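PDB 3EHC: SnoaL-like polyketide cyclase from Agrobacterium tumefaciens str. C58, which is of unproven function but belongs to the SnoaL-like polyketide cyclases of the NTF2 clan, and so may act on a polyketide-like or other small substrate. Local coordinates for residues L10-S15 and D22-F27; D30-N35 and A109-V114; S84-L89 and V121-Q126; D79-S84 and G93-F98. All blocks are in the same frame, centred on the assembly; numbering follows the deposited sequence.

Interaction 1 of 4, residues L10-S15 and D22-F27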
loop_
_atom_site.group_PDB
_atom_site.type_symbol
_atom_site.label_atom_id
_atom_site.label_comp_id
_atom_site.label_asym_id
_atom_site.label_seq_id
_atom_site.Cartn_x
_atom_site.Cartn_y
_atom_site.Cartn_z
ATOM N N LEU B 10 9.084 0.792 -14.891
ATOM C CA LEU B 10 10.084 -0.265 -14.821
ATOM C C LEU B 10 11.476 0.268 -15.212
ATOM O O LEU B 10 12.466 -0.181 -14.643
ATOM C CB LEU B 10 9.667 -1.494 -15.639
ATOM C CG LEU B 10 8.467 -2.315 -15.144
ATOM C CD1 LEU B 10 8.197 -3.485 -16.061
ATOM C CD2 LEU B 10 8.664 -2.833 -13.751
ATOM N N ALA B 11 11.535 1.245 -16.134
ATOM C CA ALA B 11 12.790 1.927 -16.489
ATOM C C ALA B 11 13.290 2.765 -15.296
ATOM O O ALA B 11 14.476 2.823 -15.025
ATOM C CB ALA B 11 12.612 2.794 -17.748
ATOM N N TYR B 12 12.370 3.390 -14.569
ATOM C CA TYR B 12 12.706 4.146 -13.343
ATOM C C TYR B 12 13.316 3.238 -12.279
ATOM O O TYR B 12 14.350 3.571 -11.693
ATOM C CB TYR B 12 11.457 4.881 -12.810
ATOM C CG TYR B 12 11.471 5.318 -11.355
ATOM C CD1 TYR B 12 12.264 6.366 -10.921
ATOM C CD2 TYR B 12 10.637 4.705 -10.422
ATOM C CE1 TYR B 12 12.255 6.781 -9.580
ATOM C CE2 TYR B 12 10.634 5.090 -9.091
ATOM C CZ TYR B 12 11.437 6.137 -8.671
ATOM O OH TYR B 12 11.427 6.520 -7.330
ATOM N N LEU B 13 12.695 2.081 -12.065
ATOM C CA LEU B 13 13.195 1.103 -11.089
ATOM C C LEU B 13 14.552 0.570 -11.503
ATOM O O LEU B 13 15.414 0.341 -10.641
ATOM C CB LEU B 13 12.207 -0.065 -10.886
ATOM C CG LEU B 13 10.863 0.221 -10.220
ATOM C CD1 LEU B 13 10.124 -1.078 -9.958
ATOM C CD2 LEU B 13 11.020 1.060 -8.954
ATOM N N ASP B 14 14.737 0.378 -12.811
ATOM C CA ASP B 14 16.035 -0.016 -13.329
ATOM C C ASP B 14 17.137 0.980 -13.015
ATOM O O ASP B 14 18.228 0.582 -12.633
ATOM C CB ASP B 14 16.008 -0.232 -14.835
ATOM C CG ASP B 14 16.359 -1.631 -15.189
ATOM O OD1 ASP B 14 15.502 -2.494 -14.852
ATOM O OD2 ASP B 14 17.481 -1.852 -15.743
ATOM N N SER B 15 16.856 2.266 -13.207
ATOM C CA SER B 15 17.843 3.300 -12.895
ATOM C C SER B 15 18.154 3.303 -11.391
ATOM O O SER B 15 19.300 3.484 -10.991
ATOM C CB SER B 15 17.420 4.700 -13.398
ATOM O OG SER B 15 16.518 5.365 -12.529
ATOM N N ASP B 22 21.833 10.679 -11.413
ATOM C CA ASP B 22 22.022 11.798 -12.333
ATOM C C ASP B 22 20.897 11.805 -13.363
ATOM O O ASP B 22 20.532 12.852 -13.882
ATOM C CB ASP B 22 23.369 11.702 -13.066
ATOM C CG ASP B 22 24.566 11.801 -12.128
ATOM O OD1 ASP B 22 24.401 11.614 -10.908
ATOM O OD2 ASP B 22 25.678 12.067 -12.618
ATOM N N GLU B 23 20.364 10.616 -13.651
ATOM C CA GLU B 23 19.258 10.426 -14.605
ATOM C C GLU B 23 17.860 10.657 -13.994
ATOM O O GLU B 23 16.866 10.612 -14.721
ATOM C CB GLU B 23 19.298 8.984 -15.178
ATOM C CG GLU B 23 20.683 8.513 -15.664
ATOM N N LEU B 24 17.782 10.908 -12.683
ATOM C CA LEU B 24 16.503 10.857 -11.948
ATOM C C LEU B 24 15.413 11.770 -12.515
ATOM O O LEU B 24 14.242 11.387 -12.574
ATOM C CB LEU B 24 16.737 11.188 -10.471
ATOM C CG LEU B 24 15.603 11.002 -9.465
ATOM C CD1 LEU B 24 15.021 9.587 -9.501
ATOM C CD2 LEU B 24 16.150 11.336 -8.087
ATOM N N GLY B 25 15.796 12.968 -12.930
ATOM C CA GLY B 25 14.863 13.912 -13.540
ATOM C C GLY B 25 14.208 13.497 -14.855
ATOM O O GLY B 25 13.260 14.153 -15.289
ATOM N N THR B 26 14.712 12.439 -15.500
ATOM C CA THR B 26 14.021 11.802 -16.633
ATOM C C THR B 26 12.675 11.249 -16.189
ATOM O O THR B 26 11.711 11.284 -16.947
ATOM C CB THR B 26 14.887 10.668 -17.260
ATOM O OG1 THR B 26 15.931 11.262 -18.040
ATOM C CG2 THR B 26 14.068 9.720 -18.164
ATOM N N PHE B 27 12.622 10.769 -14.940
ATOM C CA PHE B 27 11.476 10.042 -14.386
ATOM C C PHE B 27 10.690 10.799 -13.300
ATOM O O PHE B 27 9.550 10.452 -13.022
ATOM C CB PHE B 27 11.979 8.726 -13.787
ATOM C CG PHE B 27 12.784 7.881 -14.741
ATOM C CD1 PHE B 27 12.172 7.229 -15.796
ATOM C CD2 PHE B 27 14.153 7.718 -14.563
ATOM C CE1 PHE B 27 12.903 6.448 -16.663
ATOM C CE2 PHE B 27 14.891 6.937 -15.433
ATOM C CZ PHE B 27 14.262 6.301 -16.484
#

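Interaction 2 of 4, residues D30-N35 and A109-V114. With SO4 (sulfate ion), chain H.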
loop_
_atom_site.group_PDB
_atom_site.type_symbol
_atom_site.label_atom_id
_atom_site.label_comp_id
_atom_site.label_asym_id
_atom_site.label_seq_id
_atom_site.Cartn_x
_atom_site.Cartn_y
_atom_site.Cartn_z
ATOM N N ASP B 30 10.340 18.096 -11.266
ATOM C CA ASP B 30 11.136 19.038 -10.451
ATOM C C ASP B 30 10.485 19.326 -9.091
ATOM O O ASP B 30 11.168 19.546 -8.085
ATOM C CB ASP B 30 11.335 20.369 -11.170
ATOM C CG ASP B 30 12.313 20.285 -12.328
ATOM O OD1 ASP B 30 13.017 19.260 -12.498
ATOM O OD2 ASP B 30 12.371 21.286 -13.072
ATOM N N ASN B 31 9.153 19.322 -9.081
ATOM C CA ASN B 31 8.362 19.637 -7.905
ATOM C C ASN B 31 7.660 18.430 -7.314
ATOM O O ASN B 31 6.603 18.570 -6.704
ATOM C CB ASN B 31 7.317 20.690 -8.273
ATOM C CG ASN B 31 7.932 22.011 -8.586
ATOM O OD1 ASN B 31 8.765 22.505 -7.832
ATOM N ND2 ASN B 31 7.536 22.597 -9.701
ATOM N N VAL B 32 8.267 17.255 -7.458
ATOM C CA VAL B 32 7.734 16.047 -6.880
ATOM C C VAL B 32 7.458 16.199 -5.360
ATOM O O VAL B 32 8.215 16.855 -4.614
ATOM C CB VAL B 32 8.644 14.835 -7.167
ATOM C CG1 VAL B 32 10.001 15.006 -6.502
ATOM C CG2 VAL B 32 7.951 13.528 -6.718
ATOM N N GLU B 33 6.338 15.605 -4.944
ATOM C CA GLU B 33 5.930 15.475 -3.550
ATOM C C GLU B 33 5.898 14.004 -3.175
ATOM O O GLU B 33 5.378 13.201 -3.939
ATOM C CB GLU B 33 4.507 15.967 -3.402
ATOM C CG GLU B 33 4.343 17.302 -2.834
ATOM C CD GLU B 33 2.905 17.749 -2.928
ATOM O OE1 GLU B 33 2.474 18.116 -4.055
ATOM O OE2 GLU B 33 2.220 17.717 -1.873
ATOM N N HIS B 34 6.449 13.657 -2.005
ATOM C CA HIS B 34 6.435 12.291 -1.503
ATOM C C HIS B 34 5.831 12.295 -0.114
ATOM O O HIS B 34 6.338 12.982 0.762
ATOM C CB HIS B 34 7.836 11.697 -1.429
ATOM C CG HIS B 34 7.847 10.218 -1.154
ATOM N ND1 HIS B 34 7.717 9.693 0.112
ATOM C CD2 HIS B 34 7.976 9.154 -1.986
ATOM C CE1 HIS B 34 7.770 8.375 0.055
ATOM N NE2 HIS B 34 7.915 8.018 -1.210
ATOM N N ASN B 35 4.769 11.506 0.085
ATOM C CA ASN B 35 4.003 11.477 1.342
ATOM C C ASN B 35 3.741 12.851 1.900
ATOM O O ASN B 35 3.965 13.122 3.090
ATOM C CB ASN B 35 4.671 10.592 2.388
ATOM C CG ASN B 35 4.518 9.137 2.065
ATOM O OD1 ASN B 35 3.813 8.785 1.135
ATOM N ND2 ASN B 35 5.186 8.290 2.806
ATOM N N ALA B 109 4.674 12.233 -18.169
ATOM C CA ALA B 109 5.584 11.061 -18.162
ATOM C C ALA B 109 6.590 11.043 -16.994
ATOM O O ALA B 109 7.561 10.281 -17.013
ATOM C CB ALA B 109 6.301 10.909 -19.513
ATOM N N LYS B 110 6.344 11.864 -15.975
ATOM C CA LYS B 110 7.198 11.915 -14.778
ATOM C C LYS B 110 6.377 11.838 -13.473
ATOM O O LYS B 110 5.255 12.344 -13.389
ATOM C CB LYS B 110 8.026 13.216 -14.761
ATOM C CG LYS B 110 8.987 13.413 -15.920
ATOM C CD LYS B 110 9.849 14.648 -15.680
ATOM C CE LYS B 110 10.807 14.913 -16.825
ATOM N NZ LYS B 110 11.748 16.006 -16.464
ATOM N N ILE B 111 6.965 11.208 -12.461
ATOM C CA ILE B 111 6.361 11.092 -11.145
ATOM C C ILE B 111 6.229 12.463 -10.516
ATOM O O ILE B 111 7.224 13.173 -10.385
ATOM C CB ILE B 111 7.221 10.215 -10.195
ATOM C CG1 ILE B 111 7.132 8.735 -10.605
ATOM C CG2 ILE B 111 6.822 10.439 -8.711
ATOM C CD1 ILE B 111 8.420 7.965 -10.367
ATOM N N ARG B 112 5.005 12.817 -10.111
ATOM C CA ARG B 112 4.696 14.148 -9.575
ATOM C C ARG B 112 4.262 14.097 -8.109
ATOM O O ARG B 112 4.599 14.975 -7.308
ATOM C CB ARG B 112 3.615 14.801 -10.454
ATOM C CG ARG B 112 3.169 16.212 -10.089
ATOM C CD ARG B 112 4.295 17.165 -9.807
ATOM N NE ARG B 112 3.779 18.474 -9.410
ATOM C CZ ARG B 112 3.471 18.825 -8.158
ATOM N NH1 ARG B 112 3.593 17.975 -7.141
ATOM N NH2 ARG B 112 3.015 20.047 -7.912
ATOM N N ARG B 113 3.492 13.074 -7.755
ATOM C CA ARG B 113 3.087 12.852 -6.377
ATOM C C ARG B 113 3.178 11.356 -6.050
ATOM O O ARG B 113 2.849 10.504 -6.876
ATOM C CB ARG B 113 1.660 13.331 -6.168
ATOM C CG ARG B 113 1.444 14.778 -6.470
ATOM C CD ARG B 113 -0.009 15.153 -6.369
ATOM N NE ARG B 113 -0.183 16.575 -6.639
ATOM C CZ ARG B 113 -0.208 17.119 -7.855
ATOM N NH1 ARG B 113 -0.083 16.372 -8.956
ATOM N NH2 ARG B 113 -0.366 18.430 -7.974
ATOM N N VAL B 114 3.647 11.056 -4.837
ATOM C CA VAL B 114 3.807 9.695 -4.386
ATOM C C VAL B 114 3.136 9.544 -3.024
ATOM O O VAL B 114 3.237 10.418 -2.166
ATOM C CB VAL B 114 5.299 9.314 -4.305
ATOM C CG1 VAL B 114 5.458 7.833 -4.074
ATOM C CG2 VAL B 114 6.016 9.738 -5.597
HETATM S S SO4 H . 3.371 21.954 -10.901
HETATM O O1 SO4 H . 4.377 20.928 -11.181
HETATM O O2 SO4 H . 3.134 22.787 -12.079
HETATM O O3 SO4 H . 3.823 22.783 -9.775
HETATM O O4 SO4 H . 2.098 21.311 -10.602
HETATM O O HOH W 1 12.377 17.046 -13.676
HETATM O O HOH W 2 0.384 19.522 -5.187
#

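Interaction 3 of 4, residues S84-L89 and V121-Q126. With SO4 (sulfate ion), chain G.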
loop_
_atom_site.group_PDB
_atom_site.type_symbol
_atom_site.label_atom_id
_atom_site.label_comp_id
_atom_site.label_asym_id
_atom_site.label_seq_id
_atom_site.Cartn_x
_atom_site.Cartn_y
_atom_site.Cartn_z
ATOM N N SER B 84 21.478 -0.957 10.174
ATOM C CA SER B 84 21.314 -0.404 11.486
ATOM C C SER B 84 19.817 -0.235 11.812
ATOM O O SER B 84 19.066 -1.214 11.771
ATOM C CB SER B 84 22.121 0.890 11.509
ATOM O OG SER B 84 22.315 1.290 12.824
ATOM N N ILE B 85 19.395 0.978 12.163
ATOM C CA ILE B 85 18.006 1.271 12.487
ATOM C C ILE B 85 17.264 1.451 11.196
ATOM O O ILE B 85 17.797 2.067 10.292
ATOM C CB ILE B 85 17.906 2.562 13.295
ATOM C CG1 ILE B 85 18.691 2.397 14.610
ATOM C CG2 ILE B 85 16.449 2.900 13.533
ATOM C CD1 ILE B 85 19.282 3.711 15.144
ATOM N N PHE B 86 16.060 0.895 11.099
ATOM C CA PHE B 86 15.211 1.065 9.921
ATOM C C PHE B 86 13.752 1.043 10.378
ATOM O O PHE B 86 13.317 0.074 10.982
ATOM C CB PHE B 86 15.497 -0.024 8.839
ATOM C CG PHE B 86 14.642 0.115 7.596
ATOM C CD1 PHE B 86 14.727 1.259 6.790
ATOM C CD2 PHE B 86 13.749 -0.894 7.227
ATOM C CE1 PHE B 86 13.910 1.407 5.648
ATOM C CE2 PHE B 86 12.923 -0.755 6.110
ATOM C CZ PHE B 86 13.021 0.388 5.304
HETATM N N MSE B 87 13.025 2.127 10.097
HETATM C CA MSE B 87 11.669 2.353 10.605
HETATM C C MSE B 87 11.632 2.281 12.121
HETATM O O MSE B 87 10.711 1.715 12.698
HETATM C CB MSE B 87 10.695 1.375 9.986
HETATM C CG MSE B 87 10.708 1.392 8.454
HETATM SE SE MSE B 87 9.180 0.374 7.745
HETATM C CE MSE B 87 7.843 1.830 7.926
ATOM N N ASP B 88 12.663 2.872 12.737
ATOM C CA ASP B 88 12.893 2.840 14.192
ATOM C C ASP B 88 13.036 1.439 14.846
ATOM O O ASP B 88 12.822 1.264 16.057
ATOM C CB ASP B 88 11.875 3.762 14.867
ATOM C CG ASP B 88 11.945 5.162 14.305
ATOM O OD1 ASP B 88 13.033 5.765 14.421
ATOM O OD2 ASP B 88 10.956 5.648 13.712
ATOM N N LEU B 89 13.405 0.461 14.032
ATOM C CA LEU B 89 13.589 -0.904 14.462
ATOM C C LEU B 89 15.086 -1.225 14.416
ATOM O O LEU B 89 15.742 -0.891 13.435
ATOM C CB LEU B 89 12.844 -1.845 13.518
ATOM C CG LEU B 89 11.330 -1.699 13.549
ATOM C CD1 LEU B 89 10.664 -2.616 12.485
ATOM C CD2 LEU B 89 10.850 -1.965 15.000
ATOM N N VAL B 121 4.922 -3.944 10.160
ATOM C CA VAL B 121 4.509 -5.099 10.956
ATOM C C VAL B 121 5.300 -6.363 10.553
ATOM O O VAL B 121 5.640 -7.129 11.417
ATOM C CB VAL B 121 2.954 -5.299 10.938
ATOM C CG1 VAL B 121 2.544 -6.469 11.776
ATOM C CG2 VAL B 121 2.235 -4.020 11.470
ATOM N N ALA B 122 5.557 -6.555 9.254
ATOM C CA ALA B 122 6.321 -7.698 8.714
ATOM C C ALA B 122 7.726 -7.716 9.297
ATOM O O ALA B 122 8.233 -8.764 9.693
ATOM C CB ALA B 122 6.362 -7.642 7.146
ATOM N N ILE B 123 8.336 -6.535 9.387
ATOM C CA ILE B 123 9.678 -6.415 9.952
ATOM C C ILE B 123 9.672 -6.713 11.467
ATOM O O ILE B 123 10.540 -7.414 11.964
ATOM C CB ILE B 123 10.333 -5.020 9.687
ATOM C CG1 ILE B 123 10.312 -4.666 8.198
ATOM C CG2 ILE B 123 11.852 -4.984 10.231
ATOM C CD1 ILE B 123 10.862 -3.199 7.904
ATOM N N GLU B 124 8.706 -6.146 12.185
ATOM C CA GLU B 124 8.542 -6.384 13.622
ATOM C C GLU B 124 8.462 -7.863 13.955
ATOM O O GLU B 124 9.124 -8.343 14.891
ATOM C CB GLU B 124 7.313 -5.610 14.135
ATOM C CG GLU B 124 7.542 -4.112 14.242
ATOM C CD GLU B 124 6.243 -3.273 14.510
ATOM O OE1 GLU B 124 5.103 -3.799 14.418
ATOM O OE2 GLU B 124 6.364 -2.076 14.826
ATOM N N ARG B 125 7.636 -8.565 13.192
ATOM C CA ARG B 125 7.508 -9.993 13.333
ATOM C C ARG B 125 8.778 -10.766 13.120
ATOM O O ARG B 125 8.996 -11.737 13.803
ATOM C CB ARG B 125 6.464 -10.515 12.360
ATOM C CG ARG B 125 5.118 -10.237 12.869
ATOM C CD ARG B 125 4.075 -10.785 11.967
ATOM N NE ARG B 125 2.786 -10.194 12.313
ATOM C CZ ARG B 125 1.785 -10.048 11.456
ATOM N NH1 ARG B 125 1.936 -10.440 10.187
ATOM N NH2 ARG B 125 0.636 -9.501 11.869
ATOM N N GLN B 126 9.590 -10.354 12.151
ATOM C CA GLN B 126 10.853 -11.018 11.875
ATOM C C GLN B 126 11.907 -10.825 12.962
ATOM O O GLN B 126 12.739 -11.689 13.155
ATOM C CB GLN B 126 11.394 -10.564 10.527
ATOM C CG GLN B 126 10.636 -11.181 9.406
ATOM C CD GLN B 126 10.871 -10.514 8.063
ATOM O OE1 GLN B 126 11.884 -10.762 7.384
ATOM N NE2 GLN B 126 9.905 -9.711 7.642
HETATM S S SO4 G . -1.614 -10.059 8.250
HETATM O O1 SO4 G . -1.686 -11.532 8.316
HETATM O O2 SO4 G . -0.438 -9.647 7.473
HETATM O O3 SO4 G . -1.516 -9.472 9.587
HETATM O O4 SO4 G . -2.835 -9.543 7.630
#

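Interaction 4 of 4, residues D79-S84 and G93-F98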
loop_
_atom_site.group_PDB
_atom_site.type_symbol
_atom_site.label_atom_id
_atom_site.label_comp_id
_atom_site.label_asym_id
_atom_site.label_seq_id
_atom_site.Cartn_x
_atom_site.Cartn_y
_atom_site.Cartn_z
ATOM N N ASP B 79 13.834 -7.768 -0.144
ATOM C CA ASP B 79 14.550 -8.795 0.574
ATOM C C ASP B 79 15.986 -8.262 0.708
ATOM O O ASP B 79 16.769 -8.320 -0.223
ATOM C CB ASP B 79 14.472 -10.093 -0.243
ATOM C CG ASP B 79 15.035 -11.310 0.478
ATOM O OD1 ASP B 79 15.548 -11.187 1.605
ATOM O OD2 ASP B 79 14.938 -12.416 -0.102
ATOM N N CYS B 80 16.289 -7.671 1.854
ATOM C CA CYS B 80 17.453 -6.818 1.987
ATOM C C CYS B 80 17.979 -6.790 3.431
ATOM O O CYS B 80 17.412 -7.452 4.309
ATOM C CB CYS B 80 17.099 -5.429 1.468
ATOM S SG CYS B 80 15.774 -4.678 2.350
ATOM N N THR B 81 19.060 -6.031 3.652
ATOM C CA THR B 81 19.844 -6.106 4.874
ATOM C C THR B 81 20.179 -4.682 5.362
ATOM O O THR B 81 21.248 -4.151 5.090
ATOM C CB THR B 81 21.120 -7.007 4.624
ATOM O OG1 THR B 81 20.801 -8.141 3.789
ATOM C CG2 THR B 81 21.727 -7.521 5.900
ATOM N N PRO B 82 19.235 -4.057 6.086
ATOM C CA PRO B 82 19.471 -2.742 6.693
ATOM C C PRO B 82 20.631 -2.846 7.649
ATOM O O PRO B 82 20.650 -3.768 8.449
ATOM C CB PRO B 82 18.166 -2.465 7.425
ATOM C CG PRO B 82 17.157 -3.300 6.761
ATOM C CD PRO B 82 17.880 -4.549 6.367
ATOM N N LYS B 83 21.585 -1.922 7.548
ATOM C CA LYS B 83 22.779 -1.904 8.387
ATOM C C LYS B 83 22.497 -1.747 9.870
ATOM O O LYS B 83 23.211 -2.312 10.706
ATOM C CB LYS B 83 23.669 -0.750 7.978
ATOM C CG LYS B 83 24.504 -1.045 6.811
ATOM C CD LYS B 83 25.569 0.030 6.621
ATOM C CE LYS B 83 26.944 -0.601 6.274
ATOM N NZ LYS B 83 27.848 0.346 5.541
ATOM N N SER B 84 21.478 -0.957 10.174
ATOM C CA SER B 84 21.314 -0.404 11.486
ATOM C C SER B 84 19.817 -0.235 11.812
ATOM O O SER B 84 19.066 -1.214 11.771
ATOM C CB SER B 84 22.121 0.890 11.509
ATOM O OG SER B 84 22.315 1.290 12.824
ATOM N N GLY B 93 21.667 -5.279 10.587
ATOM C CA GLY B 93 22.383 -6.181 9.698
ATOM C C GLY B 93 21.722 -7.512 9.475
ATOM O O GLY B 93 22.277 -8.390 8.852
ATOM N N ARG B 94 20.510 -7.680 9.967
ATOM C CA ARG B 94 19.754 -8.888 9.651
ATOM C C ARG B 94 18.969 -8.698 8.353
ATOM O O ARG B 94 18.413 -7.626 8.071
ATOM C CB ARG B 94 18.831 -9.278 10.789
ATOM C CG ARG B 94 19.543 -9.971 11.925
ATOM C CD ARG B 94 18.624 -10.067 13.103
ATOM N NE ARG B 94 18.425 -8.753 13.667
ATOM C CZ ARG B 94 17.624 -8.475 14.681
ATOM N NH1 ARG B 94 16.918 -9.408 15.295
ATOM N NH2 ARG B 94 17.555 -7.229 15.098
ATOM N N ARG B 95 18.907 -9.776 7.587
ATOM C CA ARG B 95 18.117 -9.823 6.365
ATOM C C ARG B 95 16.618 -9.924 6.655
ATOM O O ARG B 95 16.182 -10.778 7.444
ATOM C CB ARG B 95 18.530 -11.028 5.511
ATOM C CG ARG B 95 17.674 -11.199 4.252
ATOM C CD ARG B 95 18.278 -12.205 3.290
ATOM N NE ARG B 95 19.329 -11.524 2.531
ATOM C CZ ARG B 95 19.329 -11.307 1.212
ATOM N NH1 ARG B 95 18.331 -11.767 0.460
ATOM N NH2 ARG B 95 20.355 -10.664 0.620
ATOM N N VAL B 96 15.824 -9.066 6.014
ATOM C CA VAL B 96 14.394 -9.004 6.287
ATOM C C VAL B 96 13.662 -8.840 4.972
ATOM O O VAL B 96 14.209 -8.328 4.014
ATOM C CB VAL B 96 14.025 -7.849 7.286
ATOM C CG1 VAL B 96 14.513 -8.159 8.765
ATOM C CG2 VAL B 96 14.553 -6.507 6.787
ATOM N N GLN B 97 12.432 -9.343 4.919
ATOM C CA GLN B 97 11.576 -9.224 3.757
ATOM C C GLN B 97 10.336 -8.402 4.131
ATOM O O GLN B 97 9.705 -8.632 5.159
ATOM C CB GLN B 97 11.129 -10.579 3.211
ATOM C CG GLN B 97 12.236 -11.459 2.681
ATOM C CD GLN B 97 12.936 -12.158 3.808
ATOM O OE1 GLN B 97 12.286 -12.581 4.746
ATOM N NE2 GLN B 97 14.265 -12.253 3.744
ATOM N N PHE B 98 10.015 -7.430 3.310
ATOM C CA PHE B 98 8.829 -6.626 3.529
ATOM C C PHE B 98 8.397 -6.001 2.224
ATOM O O PHE B 98 9.190 -5.842 1.305
ATOM C CB PHE B 98 9.117 -5.512 4.539
ATOM C CG PHE B 98 10.241 -4.604 4.137
ATOM C CD1 PHE B 98 11.546 -4.925 4.442
ATOM C CD2 PHE B 98 9.993 -3.424 3.471
ATOM C CE1 PHE B 98 12.577 -4.114 4.062
ATOM C CE2 PHE B 98 11.027 -2.605 3.107
ATOM C CZ PHE B 98 12.325 -2.948 3.401
#

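Interaction 1 of 4, residues L10-S15 and D22-F27
Phe27 lays the face of its ring on the backbone of helix 5-17 at Tyr12: Tyr12 CA sits 3.8 Å from the ring centroid and only 3° off the ring normal, a CH-pi contact over the middle of the ring. The opposite face carries Thr26 CG2, from its neighbour in sequence, so the ring is clasped from both sides. Phe27 CG stands anti to the carbonyl carbon (chi1 -54°), beside the backbone N. Around the ring, Ala11 CB meets Phe27 CE1 at 3.8 Å, and Ser15 OG approaches Phe27 CE2 at 3.7 Å. That hydroxyl is engaged in its own helix, Ser15 OG donating to Tyr12 O at 2.9 Å.

The inner side is closely filled. Tyr12 CD1 touches Phe27 CB at 3.7 Å, while Leu24 CD1 comes in at the edge of the tyrosine ring, 3.9 Å from Tyr12 CE1, the two side chains lying side by side and pointing the same way. Leu24 also packs on helix 40-54, and Tyr12 OH is hydrogen-bonded to Tyr44 OH of that helix. The outer side is looser, with Ala11 and Ser15 partly exposed.

No hydrogen bond crosses between 10-15 and 22-27. The loop after helix 5-17 folds back on it through Phe27 and Leu24, as part of the helical layer that packs on the curved sheet of the NTF2-like alpha+beta fold.

Interaction 2 of 4, residues D30-N35 and A109-V114
Glu33 and Arg112, on the parallel strands 32-34 and 110-114, meet in a salt bridge; the short strand axes run 39° apart. Glu33 N donates to Arg112 O, Val114 N to Glu33 O at 2.9 Å, and Asn35 N to Val114 O, stitching the strands together.

Arg112 CB points away from segment 30-35, but the chain bends at chi2 (47°), where CD turns back and Arg112 CD lies 4.1 Å from Asn31 O. Arg112 NE donates to O1 of a sulfate, probably from the crystallisation liquor, at 3.1 Å. CZ passes beneath Asn31 O, which lies over one face of the guanidinium toward its rim; NH1 is near that oxygen, but the angle is too poor for a bond. Instead Arg112 NH1 points at Glu33 OE1, 3.3 Å away, nearly in the guanidinium plane and on the anti lone pair of the carboxylate. Arg112 NH2 reaches sulfate O4 at 3.1 Å, with a weak second bond to O3. Arg113 NH2 lies over the other face, and a water joins Arg113 NH2 to Glu33 OE1. Glu33 and the sulfate would be expected to offset the positive charges of Arg112 and Arg113.

Away from the charges, Val114 CG1 packs against His34 CD2 at 3.5 Å, and Val32 CG2 against Ile111 CG2. Arg112 and Arg113 both face Asp105 in a classic beta bulge. Strand 32-34 is one of the two outermost strands of the mixed sheet within this chain; from helix 40-54, Tyr44 packs on Val32 and Val114, and Met47 on His34, while strand 96-107 flanks 110-118 on its other side.

Interaction 3 of 4, residues S84-L89 and V121-Q126
Ile123 and Leu89 meet where a type I' beta turn from Phe86 to Leu89, closed by Phe86 N to Leu89 O and Leu89 N to Phe86 O, brings its hairpin up against helix 120-127. Ile123 is the buried residue of the contact, and its two branches serve different partners. CG1 stands anti to the carbonyl carbon (chi1 -53°), and from it Ile123 CD1 extends to the edge of the Phe86 ring, 3.7 Å from Phe86 CE2, the two side chains crossing at about a right angle. The same methyl, Ile123 CD1, lies 4.0 Å from SE of Met87, a selenomethionine. Ile123 CG2 instead takes Leu89 CD1, at 3.5 Å a tight carbon pair. Leu89 CD1 also rests 3.9 Å from Glu124 CG, touching the aliphatic part of that chain.

Phe86 is steadied within the turn itself: Met87 CG sits over the centre of one ring face, 3.8 Å above the plane. The carboxylate of Glu124 turns to the dimer partner, where OE1 makes a salt bridge with Lys120 of the second subunit; Met87 also packs on Val121 of that subunit. On the helix, Arg125 NH2 donates to a sulfate oxygen, O3, at 3.1 Å, and the same ion is bonded to Asn35 of the second subunit.

Nothing polar links the segments directly. This is a beta hairpin with a two-residue type I' turn, packed by apolar contacts on the C-terminal helix and set at the subunit interface.

Interaction 4 of 4, residues D79-S84 and G93-F98
Asp79 and Gln97 lie side by side, pointing the same way from a non-hydrogen-bonded antiparallel pair, with carboxylate and amide planes 89° apart. Gln97 NE2 gives Asp79 OD1 an almost straight bond of 2.7 Å, with the oxygen in the amide plane but the nitrogen well above the carboxylate plane. The Arg95 side chain crosses that of Asp79 obliquely: it bends at chi3 (-81°), which turns NE, and Arg95 NH1 reaches the same Asp79 OD1 at 3.1 Å in a salt bridge whose hydrogen bond is weak. One carboxylate oxygen therefore faces two donors.

On the face opposite Asp79 and Gln97, Cys80 SG stands beside Phe98, 3.7 Å from Phe98 CE1 and oblique to the ring, a sulfur-aromatic contact. Cys80 and Val96 form the hydrogen-bonded pair, with Val96 N to Cys80 O at 2.8 Å. Pro82 CD touches Val96 CG2 at 3.9 Å, and beyond it Gly93 N bonds Pro82 O where the strands give way to loops.

Strands 71-80 and 96-107 are neighbours in the mixed sheet. Phe98 meets the rings of Phe78 and Phe86 and packs on Ile123 of helix 120-127, while Thr81 OG1 bonds Asp57 from a loop.

In the fold
Interactions 1 and 2 lie at one end of the fold and touch through Phe27 O and Ile111 N; interactions 3 and 4 lie at the other, their centres about 9 Å apart, meeting where Gln126 NE2 reaches Gln97 O and Phe86 meets Phe98. Centres of interactions 1 and 3 lie about 28 Å apart, on opposite sides of the chain's centre. Interactions 2 and 4 both belong to the mixed sheet and combine backbone bonds with charge pairs at their partly exposed edges, one parallel, one antiparallel. Interactions 1 and 3 are apolar helix-to-loop and helix-to-hairpin contacts without direct hydrogen bonds. Interactions 1, 2 and 4 are partly buried, whereas interaction 3 is a surface contact beside the second subunit.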